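PDB 5N3U: phycocyanobilin lyase subunit alpha from Nostoc sp. PCC 7120, which associates with CpcF to form a lyase that is probably required for attaching the bilin chromophore to the CpcA gene product, the phycocyanin alpha subunit. Local coordinates for residues Asp162-Ile167 with Gln188-Pro193; Leu198-Leu203 with Leu224-Ala229; Val213-Leu218 with Ser238-Ala243. All blocks are in the same frame, centred on the assembly; numbering follows the deposited sequence.

The three contacts lie in the C-terminal half of an all-helical chain built from HEAT-like repeats. Contact 1 sets helix 164-167 against the end of helix 176-190 and closes before contact 2 opens; their centres are about 19 Å apart, and the centres of contacts 1 and 3 are about 21 Å apart. Contacts 2 and 3 interleave along the chain: helix 193-203 meets the 3-10 turn 224-226 and the start of helix 227-232, while helix 208-221 meets helix 237-250. Their centres lie about 10 Å apart, and they touch directly, with Leu203 packed on Leu215 and Leu218. Layer is thus joined to layer, and contact 3 also borders the other subunits.

Contact 1 of 3, residues Asp162-Ile167 with Gln188-Pro193; sequences DAIPLI and QLTQEP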
loop_
_atom_site.group_PDB
_atom_site.type_symbol
_atom_site.label_atom_id
_atom_site.label_comp_id
_atom_site.label_asym_id
_atom_site.label_seq_id
_atom_site.Cartn_x
_atom_site.Cartn_y
_atom_site.Cartn_z
ATOM N N ASP A 162 26.381 -22.325 -23.452
ATOM C CA ASP A 162 26.806 -23.704 -23.224
ATOM C C ASP A 162 25.819 -24.508 -22.427
ATOM O O ASP A 162 25.828 -25.680 -22.525
ATOM C CB ASP A 162 28.055 -23.772 -22.393
ATOM C CG ASP A 162 29.273 -23.319 -23.131
ATOM O OD1 ASP A 162 29.291 -23.362 -24.383
ATOM O OD2 ASP A 162 30.224 -22.921 -22.416
ATOM N N ALA A 163 24.927 -23.871 -21.694
ATOM C CA ALA A 163 23.991 -24.593 -20.857
ATOM C C ALA A 163 22.750 -25.016 -21.563
ATOM O O ALA A 163 21.911 -25.698 -20.959
ATOM C CB ALA A 163 23.629 -23.724 -19.623
ATOM N N ILE A 164 22.544 -24.570 -22.798
ATOM C CA ILE A 164 21.328 -24.917 -23.538
ATOM C C ILE A 164 20.898 -26.356 -23.433
ATOM O O ILE A 164 19.767 -26.603 -23.134
ATOM C CB ILE A 164 21.424 -24.497 -25.032
ATOM C CG1 ILE A 164 21.287 -22.978 -25.116
ATOM C CG2 ILE A 164 20.345 -25.189 -25.886
ATOM C CD1 ILE A 164 21.771 -22.350 -26.440
ATOM N N PRO A 165 21.778 -27.334 -23.693
ATOM C CA PRO A 165 21.330 -28.743 -23.671
ATOM C C PRO A 165 20.931 -29.197 -22.254
ATOM O O PRO A 165 20.161 -30.123 -22.108
ATOM C CB PRO A 165 22.570 -29.525 -24.051
ATOM C CG PRO A 165 23.580 -28.576 -24.493
ATOM C CD PRO A 165 23.186 -27.190 -24.078
ATOM N N LEU A 166 21.438 -28.506 -21.201
ATOM C CA LEU A 166 21.026 -28.801 -19.837
ATOM C C LEU A 166 19.702 -28.139 -19.481
ATOM O O LEU A 166 18.920 -28.673 -18.728
ATOM C CB LEU A 166 22.076 -28.346 -18.875
ATOM C CG LEU A 166 23.505 -28.786 -19.124
ATOM C CD1 LEU A 166 24.369 -28.156 -18.025
ATOM C CD2 LEU A 166 23.670 -30.290 -19.102
ATOM N N ILE A 167 19.427 -27.016 -20.120
ATOM C CA ILE A 167 18.255 -26.259 -19.904
ATOM C C ILE A 167 17.064 -26.811 -20.648
ATOM O O ILE A 167 15.964 -26.929 -20.075
ATOM C CB ILE A 167 18.482 -24.782 -20.297
ATOM C CG1 ILE A 167 19.477 -24.146 -19.353
ATOM C CG2 ILE A 167 17.163 -24.027 -20.286
ATOM C CD1 ILE A 167 19.948 -22.813 -19.828
ATOM N N GLN A 188 16.112 -16.572 -24.523
ATOM C CA GLN A 188 17.241 -15.709 -24.409
ATOM C C GLN A 188 18.442 -16.239 -25.010
ATOM O O GLN A 188 19.196 -15.504 -25.606
ATOM C CB GLN A 188 17.545 -15.334 -22.939
ATOM C CG GLN A 188 16.525 -14.466 -22.343
ATOM C CD GLN A 188 16.841 -14.171 -20.848
ATOM O OE1 GLN A 188 16.833 -15.063 -19.997
ATOM N NE2 GLN A 188 17.061 -12.970 -20.552
ATOM N N LEU A 189 18.672 -17.531 -24.891
ATOM C CA LEU A 189 19.879 -18.113 -25.374
ATOM C C LEU A 189 19.860 -18.538 -26.843
ATOM O O LEU A 189 20.929 -18.674 -27.410
ATOM C CB LEU A 189 20.262 -19.336 -24.563
ATOM C CG LEU A 189 20.471 -18.973 -23.059
ATOM C CD1 LEU A 189 20.620 -20.212 -22.184
ATOM C CD2 LEU A 189 21.724 -18.134 -22.896
ATOM N N THR A 190 18.710 -18.812 -27.399
ATOM C CA THR A 190 18.611 -19.152 -28.819
ATOM C C THR A 190 17.880 -18.139 -29.742
ATOM O O THR A 190 17.944 -18.259 -30.968
ATOM C CB THR A 190 17.803 -20.479 -28.998
ATOM O OG1 THR A 190 16.428 -20.254 -28.759
ATOM C CG2 THR A 190 18.299 -21.628 -28.126
ATOM N N GLN A 191 17.102 -17.232 -29.163
ATOM C CA GLN A 191 16.256 -16.297 -29.869
ATOM C C GLN A 191 15.195 -16.957 -30.749
ATOM O O GLN A 191 14.685 -16.331 -31.631
ATOM C CB GLN A 191 17.156 -15.344 -30.669
ATOM C CG GLN A 191 18.042 -14.499 -29.758
ATOM C CD GLN A 191 17.175 -13.586 -28.901
ATOM O OE1 GLN A 191 16.978 -13.795 -27.689
ATOM N NE2 GLN A 191 16.644 -12.588 -29.512
ATOM N N GLU A 192 14.789 -18.192 -30.463
ATOM C CA GLU A 192 13.754 -18.859 -31.277
ATOM C C GLU A 192 12.364 -18.520 -30.827
ATOM O O GLU A 192 11.995 -18.795 -29.694
ATOM C CB GLU A 192 13.907 -20.372 -31.185
ATOM C CG GLU A 192 15.141 -20.842 -31.840
ATOM C CD GLU A 192 14.999 -20.892 -33.338
ATOM O OE1 GLU A 192 13.864 -20.732 -33.853
ATOM O OE2 GLU A 192 16.029 -21.034 -33.967
ATOM N N PRO A 193 11.534 -17.970 -31.741
ATOM C CA PRO A 193 10.182 -17.585 -31.395
ATOM C C PRO A 193 9.367 -18.582 -30.761
ATOM O O PRO A 193 8.499 -18.213 -29.942
ATOM C CB PRO A 193 9.545 -17.293 -32.788
ATOM C CG PRO A 193 10.680 -16.650 -33.493
ATOM C CD PRO A 193 11.860 -17.512 -33.128
#
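Leu189 lies against two isoleucines, Ile164 and Ile167, and this trio is the dense part of the contact. With chi1 of Leu189 at -60°, CG stands beside the backbone N, and the methyl CD1 comes to 3.6 Å from CD1 of Ile167, the two side chains crossing at about a right angle. Ile164 instead runs past Leu189 in the opposite direction, so that its CG1 rests 3.8 Å from Leu189 CB. Leucine and isoleucine, branched at CG and CB respectively, suit such a junction because their methyls pack closely and need no polar partners. Ile167 is the buried member: Leu152 and Leu155 of helix 148-157 pack on it, and Ala185 and Met186 add further cover.

Toward the surface the packing thins. Ile164 CD1 ends 3.9 Å from the methyl CG2 of Thr190, a light touch beside the exposed residues Gln191 and Glu192. Thr190 suits this border because it has two faces. Its methyl serves the isoleucine, while OG1 accepts a hydrogen bond from Glu192 N at 3.1 Å, forming an ST turn as the chain leaves the helix, and is also hydrogen-bonded to Met186 O. No hydrogen bond crosses between 162-167 and 188-193; aliphatic contact alone joins them, consistent with the helix-on-helix packing of a HEAT-repeat solenoid.

Contact 2 of 3, residues Leu198-Leu203 with Leu224-Ala229; sequences LLVKVL and LAAAEA
Ala226 meets Val200 in the nearest approach of this contact, its CB 3.6 Å from the valine's CG2. The alanine belongs to the 3-10 turn 224-226, in which Ala227 N bonds back to Leu224 O, and here the two backbones come closest, with 6.4 Å between the CA atoms of Val200 and Ala226. A single methyl suits so short a gap. Val200 in turn uses both of its branches: chi1 of 173° sets CG1 opposite the backbone N and leaves CG2 beside it, spreading the two methyls toward successive turns of the facing segment. Tyr223, just ahead of 224-229, also packs on this valine.

Beyond Ala226 the chain enters helix 227-232, and the next two residues serve the other flank. Ala227 packs on Leu271 of helix 263-273, and Glu228 makes a salt bridge through OE2 to NE of Arg267 in that same helix. A helix held between an earlier and a later neighbour in this way is consistent with the layered construction of an alpha-alpha solenoid such as HEAT repeats form.

One turn after Ala226, Ala229 again directs its CB at helix 193-203. Val200 CG1 lies 4.1 Å from that CB, a looser fit than the one at Ala226. Leu203 is long enough to span to the backbone here, placing its CD1 3.9 Å from Ala229 O and 4.3 Å from the alanine CB, while helix 208-221 packs on the same leucine.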
loop_
_atom_site.group_PDB
_atom_site.type_symbol
_atom_site.label_atom_id
_atom_site.label_comp_id
_atom_site.label_asym_id
_atom_site.label_seq_id
_atom_site.Cartn_x
_atom_site.Cartn_y
_atom_site.Cartn_z
ATOM N N LEU A 198 5.579 -19.898 -26.089
ATOM C CA LEU A 198 5.119 -20.621 -24.899
ATOM C C LEU A 198 4.804 -19.629 -23.749
ATOM O O LEU A 198 3.884 -19.851 -22.973
ATOM C CB LEU A 198 6.225 -21.497 -24.373
ATOM C CG LEU A 198 6.502 -22.758 -25.130
ATOM C CD1 LEU A 198 7.874 -23.235 -24.748
ATOM C CD2 LEU A 198 5.394 -23.760 -24.777
ATOM N N LEU A 199 5.608 -18.575 -23.628
ATOM C CA LEU A 199 5.317 -17.509 -22.592
ATOM C C LEU A 199 4.012 -16.810 -22.883
ATOM O O LEU A 199 3.141 -16.671 -22.007
ATOM C CB LEU A 199 6.469 -16.517 -22.507
ATOM C CG LEU A 199 7.758 -17.220 -22.050
ATOM C CD1 LEU A 199 8.997 -16.349 -22.182
ATOM C CD2 LEU A 199 7.525 -17.670 -20.652
ATOM N N VAL A 200 3.799 -16.495 -24.138
ATOM C CA VAL A 200 2.452 -15.956 -24.525
ATOM C C VAL A 200 1.318 -16.829 -24.119
ATOM O O VAL A 200 0.344 -16.386 -23.517
ATOM C CB VAL A 200 2.384 -15.677 -26.027
ATOM C CG1 VAL A 200 0.952 -15.308 -26.427
ATOM C CG2 VAL A 200 3.356 -14.567 -26.376
ATOM N N LYS A 201 1.446 -18.134 -24.356
ATOM C CA LYS A 201 0.394 -19.053 -23.951
ATOM C C LYS A 201 0.120 -19.117 -22.418
ATOM O O LYS A 201 -0.994 -19.225 -21.991
ATOM C CB LYS A 201 0.729 -20.452 -24.481
ATOM C CG LYS A 201 -0.418 -21.446 -24.338
ATOM C CD LYS A 201 0.069 -22.910 -24.370
ATOM C CE LYS A 201 -1.033 -23.898 -24.796
ATOM N NZ LYS A 201 -2.001 -24.154 -23.695
ATOM N N VAL A 202 1.144 -18.987 -21.598
ATOM C CA VAL A 202 0.994 -18.881 -20.136
ATOM C C VAL A 202 0.118 -17.646 -19.782
ATOM O O VAL A 202 -0.726 -17.728 -18.876
ATOM C CB VAL A 202 2.368 -18.761 -19.476
ATOM C CG1 VAL A 202 2.293 -18.408 -17.976
ATOM C CG2 VAL A 202 3.164 -20.044 -19.662
ATOM N N LEU A 203 0.259 -16.573 -20.529
ATOM C CA LEU A 203 -0.574 -15.352 -20.351
ATOM C C LEU A 203 -2.012 -15.605 -20.471
ATOM O O LEU A 203 -2.778 -15.009 -19.751
ATOM C CB LEU A 203 -0.300 -14.264 -21.375
ATOM C CG LEU A 203 0.961 -13.482 -21.194
ATOM C CD1 LEU A 203 1.035 -12.365 -22.225
ATOM C CD2 LEU A 203 1.009 -12.924 -19.755
ATOM N N LEU A 224 8.777 -8.934 -29.197
ATOM C CA LEU A 224 7.837 -7.956 -29.814
ATOM C C LEU A 224 6.463 -8.469 -30.174
ATOM O O LEU A 224 5.466 -7.828 -29.888
ATOM C CB LEU A 224 8.463 -7.311 -31.044
ATOM C CG LEU A 224 7.681 -6.174 -31.722
ATOM C CD1 LEU A 224 7.623 -4.951 -30.797
ATOM C CD2 LEU A 224 8.382 -5.783 -33.020
ATOM N N ALA A 225 6.393 -9.640 -30.789
ATOM C CA ALA A 225 5.144 -10.216 -31.139
ATOM C C ALA A 225 4.194 -10.424 -30.052
ATOM O O ALA A 225 3.016 -10.628 -30.298
ATOM C CB ALA A 225 5.378 -11.567 -31.929
ATOM N N ALA A 226 4.625 -10.397 -28.789
ATOM C CA ALA A 226 3.665 -10.545 -27.691
ATOM C C ALA A 226 2.945 -9.241 -27.279
ATOM O O ALA A 226 2.141 -9.242 -26.342
ATOM C CB ALA A 226 4.401 -11.106 -26.468
ATOM N N ALA A 227 3.258 -8.127 -27.912
ATOM C CA ALA A 227 2.713 -6.796 -27.428
ATOM C C ALA A 227 1.207 -6.737 -27.165
ATOM O O ALA A 227 0.783 -6.364 -26.073
ATOM C CB ALA A 227 3.129 -5.726 -28.372
ATOM N N GLU A 228 0.365 -7.139 -28.124
ATOM C CA GLU A 228 -1.082 -7.050 -27.889
ATOM C C GLU A 228 -1.570 -8.092 -26.930
ATOM O O GLU A 228 -2.526 -7.858 -26.174
ATOM C CB GLU A 228 -1.914 -7.102 -29.228
ATOM C CG GLU A 228 -1.648 -5.877 -30.096
ATOM C CD GLU A 228 -0.266 -5.884 -30.765
ATOM O OE1 GLU A 228 0.343 -6.973 -30.977
ATOM O OE2 GLU A 228 0.267 -4.808 -31.119
ATOM N N ALA A 229 -0.934 -9.267 -26.910
ATOM C CA ALA A 229 -1.289 -10.216 -25.928
ATOM C C ALA A 229 -0.937 -9.646 -24.513
ATOM O O ALA A 229 -1.653 -9.876 -23.586
ATOM C CB ALA A 229 -0.563 -11.523 -26.129
#

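Contact 3 of 3, residues Val213-Leu218 with Ser238-Ala243; sequences VALGDL and SFKLIA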
loop_
_atom_site.group_PDB
_atom_site.type_symbol
_atom_site.label_atom_id
_atom_site.label_comp_id
_atom_site.label_asym_id
_atom_site.label_seq_id
_atom_site.Cartn_x
_atom_site.Cartn_y
_atom_site.Cartn_z
ATOM N N VAL A 213 4.450 -13.747 -13.888
ATOM C CA VAL A 213 5.779 -14.234 -14.229
ATOM C C VAL A 213 6.007 -14.166 -15.762
ATOM O O VAL A 213 7.055 -13.688 -16.207
ATOM C CB VAL A 213 5.958 -15.688 -13.731
ATOM C CG1 VAL A 213 7.127 -16.343 -14.440
ATOM C CG2 VAL A 213 6.170 -15.645 -12.206
ATOM N N ALA A 214 5.025 -14.585 -16.530
ATOM C CA ALA A 214 5.175 -14.563 -17.989
ATOM C C ALA A 214 5.386 -13.103 -18.494
ATOM O O ALA A 214 6.220 -12.841 -19.361
ATOM C CB ALA A 214 3.969 -15.191 -18.605
ATOM N N LEU A 215 4.649 -12.155 -17.890
ATOM C CA LEU A 215 4.862 -10.764 -18.186
ATOM C C LEU A 215 6.253 -10.309 -17.931
ATOM O O LEU A 215 6.882 -9.656 -18.800
ATOM C CB LEU A 215 3.833 -9.873 -17.474
ATOM C CG LEU A 215 2.482 -9.999 -18.055
ATOM C CD1 LEU A 215 1.344 -9.467 -17.154
ATOM C CD2 LEU A 215 2.468 -9.360 -19.442
ATOM N N GLY A 216 6.795 -10.578 -16.750
ATOM C CA GLY A 216 8.134 -10.207 -16.482
ATOM C C GLY A 216 9.145 -10.825 -17.439
ATOM O O GLY A 216 10.120 -10.208 -17.871
ATOM N N ASP A 217 8.908 -12.078 -17.794
ATOM C CA ASP A 217 9.805 -12.806 -18.711
ATOM C C ASP A 217 9.748 -12.197 -20.140
ATOM O O ASP A 217 10.774 -11.998 -20.771
ATOM C CB ASP A 217 9.410 -14.323 -18.777
ATOM C CG ASP A 217 9.709 -15.093 -17.500
ATOM O OD1 ASP A 217 10.420 -14.563 -16.585
ATOM O OD2 ASP A 217 9.211 -16.234 -17.376
ATOM N N LEU A 218 8.553 -11.893 -20.598
ATOM C CA LEU A 218 8.388 -11.297 -21.924
ATOM C C LEU A 218 9.025 -9.957 -22.011
ATOM O O LEU A 218 9.712 -9.643 -23.005
ATOM C CB LEU A 218 6.940 -11.206 -22.312
ATOM C CG LEU A 218 6.354 -12.549 -22.650
ATOM C CD1 LEU A 218 4.850 -12.543 -22.545
ATOM C CD2 LEU A 218 6.823 -12.947 -24.031
ATOM N N SER A 238 0.611 -2.556 -13.853
ATOM C CA SER A 238 1.982 -2.509 -13.527
ATOM C C SER A 238 2.844 -3.552 -14.184
ATOM O O SER A 238 3.954 -3.267 -14.608
ATOM C CB SER A 238 2.167 -2.588 -12.006
ATOM O OG SER A 238 1.874 -1.317 -11.476
ATOM N N PHE A 239 2.402 -4.785 -14.166
ATOM C CA PHE A 239 3.168 -5.849 -14.837
ATOM C C PHE A 239 3.109 -5.681 -16.371
ATOM O O PHE A 239 4.085 -5.935 -17.066
ATOM C CB PHE A 239 2.580 -7.182 -14.496
ATOM C CG PHE A 239 2.817 -7.557 -13.091
ATOM C CD1 PHE A 239 4.077 -8.022 -12.708
ATOM C CD2 PHE A 239 1.798 -7.396 -12.135
ATOM C CE1 PHE A 239 4.323 -8.360 -11.327
ATOM C CE2 PHE A 239 2.025 -7.721 -10.779
ATOM C CZ PHE A 239 3.295 -8.170 -10.382
ATOM N N LYS A 240 1.957 -5.292 -16.874
ATOM C CA LYS A 240 1.877 -5.018 -18.320
ATOM C C LYS A 240 2.851 -3.974 -18.760
ATOM O O LYS A 240 3.537 -4.124 -19.785
ATOM C CB LYS A 240 0.478 -4.653 -18.735
ATOM C CG LYS A 240 -0.516 -5.750 -18.486
ATOM C CD LYS A 240 -1.826 -5.305 -19.075
ATOM C CE LYS A 240 -2.937 -6.128 -18.635
ATOM N NZ LYS A 240 -4.107 -5.984 -19.550
ATOM N N LEU A 241 2.978 -2.893 -17.984
ATOM C CA LEU A 241 3.873 -1.834 -18.370
ATOM C C LEU A 241 5.292 -2.218 -18.306
ATOM O O LEU A 241 6.136 -1.738 -19.136
ATOM C CB LEU A 241 3.621 -0.569 -17.476
ATOM C CG LEU A 241 2.311 0.149 -17.735
ATOM C CD1 LEU A 241 2.035 1.057 -16.545
ATOM C CD2 LEU A 241 2.517 0.965 -19.033
ATOM N N ILE A 242 5.633 -3.052 -17.332
ATOM C CA ILE A 242 7.039 -3.519 -17.276
ATOM C C ILE A 242 7.369 -4.404 -18.474
ATOM O O ILE A 242 8.441 -4.313 -19.011
ATOM C CB ILE A 242 7.322 -4.347 -15.987
ATOM C CG1 ILE A 242 7.255 -3.469 -14.783
ATOM C CG2 ILE A 242 8.699 -5.005 -16.043
ATOM C CD1 ILE A 242 8.310 -2.399 -14.822
ATOM N N ALA A 243 6.435 -5.250 -18.853
ATOM C CA ALA A 243 6.640 -6.107 -20.030
ATOM C C ALA A 243 6.791 -5.268 -21.286
ATOM O O ALA A 243 7.792 -5.385 -22.009
ATOM C CB ALA A 243 5.484 -7.040 -20.125
#
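Leu215 and Phe239 carry matching first torsions, chi1 -71° and -70°, each with CG beside its own backbone N and opposite its carbonyl carbon. For the leucine this brings the isobutyl group to helix 237-250, where CD1 stops 3.7 Å from Phe239 CB. For the phenylalanine it leads the ring away; the two side chains cross at about a right angle, and it is the stem of the aromatic residue, not its ring, that meets the leucine. The ring instead makes an edge-to-face contact with Tyr74 of a lyase beta subunit, and Val6 of the second copy of CpcE also packs on Phe239.

The other branch of Leu215, CD2, lies 3.9 Å from Ala243 CB. That methyl also sits 3.2 Å from Leu215 O, a close carbon-to-oxygen approach, and the CA atoms of the two residues are 5.3 Å apart. Alanine fits this spot because its side chain ends at CB, letting the backbones draw together, whereas leucine is long enough to reach the CB of Phe239. Ile230 of helix 227-232 packs on both Leu215 and Ala243, closing the buried patch.

Lys240 contributes aliphatic carbon, its CG 4.4 Å from Leu215 CD1, and carries its charge onward: NZ hydrogen-bonds Ala231 O and Ala233 O, so that the ammonium group finds backbone acceptors in a buried setting. The axes of segments 213-218 and 238-243 approach to 8.0 Å with only 21° between their directions. Nearly parallel packing of helices two apart in the chain, with a third helix between them in sequence, is consistent with successive layers of a HEAT-like solenoid.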